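Tudor domain-containing protein 1 (Mus musculus, PDB 4B9W) helps repress transposable elements in the male germline through the piRNA pathway, its extended Tudor domain TD3 binding an arginine-methylated peptide of the Piwi protein MILI. Local coordinates at residues M25-S28 and F32-H35; K88-L91 and N95-V98. All blocks are in the same frame, centred on the assembly; numbering follows the deposited sequence.

Interaction 1 (M25-S28 and F32-H35)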
loop_
_atom_site.group_PDB
_atom_site.type_symbol
_atom_site.label_atom_id
_atom_site.label_comp_id
_atom_site.label_asym_id
_atom_site.label_seq_id
_atom_site.Cartn_x
_atom_site.Cartn_y
_atom_site.Cartn_z
ATOM N N MET A 25 -15.807 0.676 2.591
ATOM C CA MET A 25 -14.612 0.021 3.102
ATOM C C MET A 25 -13.898 0.985 4.042
ATOM O O MET A 25 -14.029 2.205 3.917
ATOM C CB MET A 25 -13.724 -0.477 1.944
ATOM C CG MET A 25 -12.470 -1.259 2.358
ATOM S SD MET A 25 -12.773 -2.867 3.111
ATOM C CE MET A 25 -11.223 -3.078 4.026
ATOM N N MET A 26 -13.210 0.422 5.031
ATOM C CA MET A 26 -12.643 1.195 6.115
ATOM C C MET A 26 -11.281 0.647 6.500
ATOM O O MET A 26 -11.117 -0.556 6.695
ATOM C CB MET A 26 -13.578 1.109 7.306
ATOM C CG MET A 26 -12.987 1.576 8.619
ATOM S SD MET A 26 -13.104 3.349 8.868
ATOM C CE MET A 26 -13.731 3.287 10.539
ATOM N N TYR A 27 -10.312 1.548 6.605
ATOM C CA TYR A 27 -8.989 1.226 7.094
ATOM C C TYR A 27 -8.605 2.123 8.245
ATOM O O TYR A 27 -7.969 1.654 9.184
ATOM C CB TYR A 27 -7.951 1.362 5.983
ATOM C CG TYR A 27 -8.129 0.423 4.840
ATOM C CD1 TYR A 27 -7.599 -0.858 4.882
ATOM C CD2 TYR A 27 -8.833 0.808 3.701
ATOM C CE1 TYR A 27 -7.748 -1.725 3.814
ATOM C CE2 TYR A 27 -8.993 -0.057 2.640
ATOM C CZ TYR A 27 -8.445 -1.317 2.698
ATOM O OH TYR A 27 -8.615 -2.164 1.636
ATOM N N SER A 28 -8.972 3.411 8.160
ATOM C CA SER A 28 -8.690 4.424 9.203
ATOM C C SER A 28 -9.496 5.694 8.966
ATOM O O SER A 28 -10.199 5.798 7.974
ATOM C CB SER A 28 -7.186 4.803 9.256
ATOM O OG SER A 28 -6.774 5.587 8.152
ATOM N N PHE A 32 -10.657 5.687 4.037
ATOM C CA PHE A 32 -11.859 4.909 3.963
ATOM C C PHE A 32 -12.520 5.163 2.634
ATOM O O PHE A 32 -12.221 6.145 1.962
ATOM C CB PHE A 32 -12.809 5.215 5.132
ATOM C CG PHE A 32 -13.285 6.641 5.188
ATOM C CD1 PHE A 32 -12.476 7.636 5.694
ATOM C CD2 PHE A 32 -14.567 6.987 4.724
ATOM C CE1 PHE A 32 -12.915 8.955 5.743
ATOM C CE2 PHE A 32 -15.008 8.295 4.773
ATOM C CZ PHE A 32 -14.184 9.278 5.297
ATOM N N TYR A 33 -13.406 4.257 2.252
ATOM C CA TYR A 33 -13.999 4.286 0.942
ATOM C C TYR A 33 -15.499 4.452 1.053
ATOM O O TYR A 33 -16.129 3.844 1.916
ATOM C CB TYR A 33 -13.625 3.000 0.198
ATOM C CG TYR A 33 -12.177 3.000 -0.189
ATOM C CD1 TYR A 33 -11.191 2.675 0.733
ATOM C CD2 TYR A 33 -11.785 3.382 -1.455
ATOM C CE1 TYR A 33 -9.854 2.710 0.388
ATOM C CE2 TYR A 33 -10.446 3.409 -1.808
ATOM C CZ TYR A 33 -9.496 3.078 -0.890
ATOM O OH TYR A 33 -8.180 3.108 -1.240
ATOM N N CYS A 34 -16.059 5.290 0.182
ATOM C CA CYS A 34 -17.489 5.573 0.208
ATOM C C CYS A 34 -18.118 5.353 -1.148
ATOM O O CYS A 34 -17.494 5.600 -2.180
ATOM C CB CYS A 34 -17.754 7.027 0.612
ATOM S SG CYS A 34 -17.361 7.466 2.327
ATOM N N HIS A 35 -19.360 4.883 -1.129
ATOM C CA HIS A 35 -20.259 5.073 -2.236
ATOM C C HIS A 35 -20.949 6.402 -2.060
ATOM O O HIS A 35 -21.560 6.658 -1.014
ATOM C CB HIS A 35 -21.291 3.974 -2.285
ATOM C CG HIS A 35 -20.725 2.625 -2.605
ATOM N ND1 HIS A 35 -21.225 1.484 -2.077
ATOM C CD2 HIS A 35 -19.674 2.257 -3.421
ATOM C CE1 HIS A 35 -20.533 0.436 -2.542
ATOM N NE2 HIS A 35 -19.570 0.909 -3.365
#
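The closing end of a beta hairpin, where the backbones of Met-26 and Tyr-27 hydrogen-bond to the MILI peptide, joins Met-25 to Tyr-33 and Met-26 to Phe-32. Met-25 and Tyr-33 form the hydrogen-bonded pair: Tyr-33 N gives a short, nearly straight bond to Met-25 O (2.7 Å, 175°), and Met-25 N returns a longer one to Tyr-33 O (3.3 Å). Both donors sit above the carbonyl plane of their acceptor. The two CB atoms of this pair, Met-25 CB and Tyr-33 CB, lie 3.9 Å apart on one face of the sheet. On that face Tyr-33 CE1 comes to the edge of the Tyr-27 ring, 3.7 Å from Tyr-27 CE2. Tyr-27 stands at the corner of the chain, where Tyr-27 and Ser-28 oppose Glu-31 in a classic beta bulge, and its hydroxyl is bonded to Gly-104 O. On the other face Met-26 SD rests 4.2 Å from Phe-32 CB. Flexible and apolar, the Met-26 side chain can touch both helix 145-155 and an apolar side chain of the peptide. With Phe-32 CG between its backbone N and carbonyl carbon (chi1 61°), Phe-32 CD1 lies 3.7 Å from Ser-28 O, and the ring meets Phe-151 edge to face.

Interaction 2 (K88-L91 and N95-V98)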
loop_
_atom_site.group_PDB
_atom_site.type_symbol
_atom_site.label_atom_id
_atom_site.label_comp_id
_atom_site.label_asym_id
_atom_site.label_seq_id
_atom_site.Cartn_x
_atom_site.Cartn_y
_atom_site.Cartn_z
ATOM N N LYS A 88 -3.101 -4.698 -8.946
ATOM C CA LYS A 88 -2.284 -3.891 -8.062
ATOM C C LYS A 88 -0.890 -4.507 -7.899
ATOM O O LYS A 88 0.115 -3.796 -7.975
ATOM C CB LYS A 88 -2.981 -3.714 -6.712
ATOM C CG LYS A 88 -2.305 -2.678 -5.824
ATOM C CD LYS A 88 -3.317 -1.851 -5.055
ATOM C CE LYS A 88 -2.940 -0.376 -4.992
ATOM N NZ LYS A 88 -2.346 -0.037 -3.674
ATOM N N GLU A 89 -0.831 -5.824 -7.715
ATOM C CA GLU A 89 0.446 -6.520 -7.562
ATOM C C GLU A 89 0.480 -7.876 -8.257
ATOM O O GLU A 89 -0.539 -8.551 -8.340
ATOM C CB GLU A 89 0.747 -6.736 -6.079
ATOM C CG GLU A 89 0.466 -5.529 -5.200
ATOM C CD GLU A 89 1.068 -5.661 -3.831
ATOM O OE1 GLU A 89 1.698 -6.690 -3.546
ATOM O OE2 GLU A 89 0.938 -4.720 -3.044
ATOM N N ILE A 90 1.662 -8.264 -8.741
ATOM C CA ILE A 90 1.916 -9.635 -9.214
ATOM C C ILE A 90 2.992 -10.266 -8.336
ATOM O O ILE A 90 4.133 -9.759 -8.223
ATOM C CB ILE A 90 2.345 -9.695 -10.692
ATOM C CG1 ILE A 90 1.289 -9.022 -11.574
ATOM C CG2 ILE A 90 2.521 -11.138 -11.159
ATOM C CD1 ILE A 90 1.727 -8.814 -13.003
ATOM N N LEU A 91 2.619 -11.390 -7.733
ATOM C CA LEU A 91 3.431 -12.018 -6.702
ATOM C C LEU A 91 4.226 -13.182 -7.306
ATOM O O LEU A 91 3.805 -13.759 -8.313
ATOM C CB LEU A 91 2.548 -12.515 -5.554
ATOM C CG LEU A 91 1.658 -11.489 -4.860
ATOM C CD1 LEU A 91 0.638 -12.184 -3.956
ATOM C CD2 LEU A 91 2.508 -10.539 -4.037
ATOM N N ASN A 95 0.308 -15.600 -8.174
ATOM C CA ASN A 95 -0.949 -14.930 -7.803
ATOM C C ASN A 95 -0.868 -13.441 -8.014
ATOM O O ASN A 95 0.221 -12.882 -8.146
ATOM C CB ASN A 95 -1.310 -15.228 -6.351
ATOM C CG ASN A 95 -1.747 -16.648 -6.166
ATOM O OD1 ASN A 95 -1.722 -17.427 -7.111
ATOM N ND2 ASN A 95 -2.137 -16.998 -4.950
ATOM N N VAL A 96 -2.030 -12.808 -8.041
ATOM C CA VAL A 96 -2.161 -11.398 -8.392
ATOM C C VAL A 96 -3.021 -10.726 -7.300
ATOM O O VAL A 96 -4.068 -11.270 -6.912
ATOM C CB VAL A 96 -2.835 -11.245 -9.791
ATOM C CG1 VAL A 96 -3.017 -9.787 -10.160
ATOM C CG2 VAL A 96 -2.037 -11.948 -10.893
ATOM N N LYS A 97 -2.582 -9.574 -6.782
ATOM C CA LYS A 97 -3.458 -8.763 -5.924
ATOM C C LYS A 97 -4.218 -7.769 -6.743
ATOM O O LYS A 97 -3.655 -7.065 -7.584
ATOM C CB LYS A 97 -2.703 -8.018 -4.834
ATOM C CG LYS A 97 -2.120 -8.963 -3.821
ATOM C CD LYS A 97 -1.751 -8.263 -2.554
ATOM C CE LYS A 97 -1.187 -9.276 -1.591
ATOM N NZ LYS A 97 -0.521 -8.583 -0.466
ATOM N N VAL A 98 -5.508 -7.695 -6.463
ATOM C CA VAL A 98 -6.400 -6.847 -7.207
ATOM C C VAL A 98 -7.093 -5.859 -6.281
ATOM O O VAL A 98 -7.445 -6.215 -5.155
ATOM C CB VAL A 98 -7.442 -7.680 -7.967
ATOM C CG1 VAL A 98 -6.745 -8.474 -9.053
ATOM C CG2 VAL A 98 -8.226 -8.585 -7.004
HETATM O O HOH W 1 0.461 -5.746 -0.406
#
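Lys-97 O is gripped by two backbone donors from the partner strand, Lys-88 N at 2.8 Å and Glu-89 N at 3.1 Å. Two residues facing one in this way make a classic beta bulge, here in an otherwise regular antiparallel hairpin. The return bond runs from Lys-97 N to Glu-89 O (2.8 Å) and is less straight, at 143°. Glu-89 O also meets the CA-H of Val-96. Nearer the turn, Leu-91 N points almost straight at the end of the Asn-95 carbonyl, 2.9 Å from Asn-95 O.

Glu-89 and Lys-97 lie side by side and point the same way, CB against CB at 3.9 Å. In both, CG is anti to the carbonyl carbon (chi1 -44° in Glu-89, -67° in Lys-97) and the chain is extended beyond it, which lays the two aliphatic parts along each other. Their charged ends remain beyond salt-bridge distance, with Glu-89 OE1 4.2 Å from Lys-97 NZ; a water spans them, donating to Glu-89 OE2 and accepting from Lys-97 NZ. Outside the hairpin, Glu-89 OE2 pairs in a salt bridge with a basic side chain of the bound peptide. An acidic residue is therefore well suited here, and the lysine may add to the stability of its negative charge. The Leu-91 side chain runs across that of Lys-97, with Leu-91 CD1 4.2 Å from Lys-97 CE. The opposite face carries Ile-90 and Val-96, beta-branched residues well fitted to extended strands, in loose apolar contact; Ile-90 also packs on an aromatic side chain of the peptide.

Within the five-stranded antiparallel sheet of the SH3-like Tudor fold, strand 96-100 lies between strands 81-90 and 106-109. Val-96 bonds through its backbone to Val-109, Asn-95 ND2 reaches Glu-108 OE2, and the side chains of Val-96 and Val-98 rest on Leu-114 of strand 114-116.

From the N terminus, interaction 1 comes first: three residues separate its segments, and it closes the hairpin of strands 18-26 and 31-36. The chain then passes through helix 41-57 and strand 71-76 before interaction 2 closes a second hairpin, strands 81-90 and 96-100, again with three residues between its segments. The contacts thus follow in series, neither nesting nor crossing. They belong to different sheets, the first to the mixed sheet that later strands 129-133 and 160-168 join, the second to the antiparallel Tudor sheet. Their centres are about 21 Å apart and they do not touch, yet residues of both contact the bound MILI peptide, which thereby bridges the two parts of the extended Tudor domain.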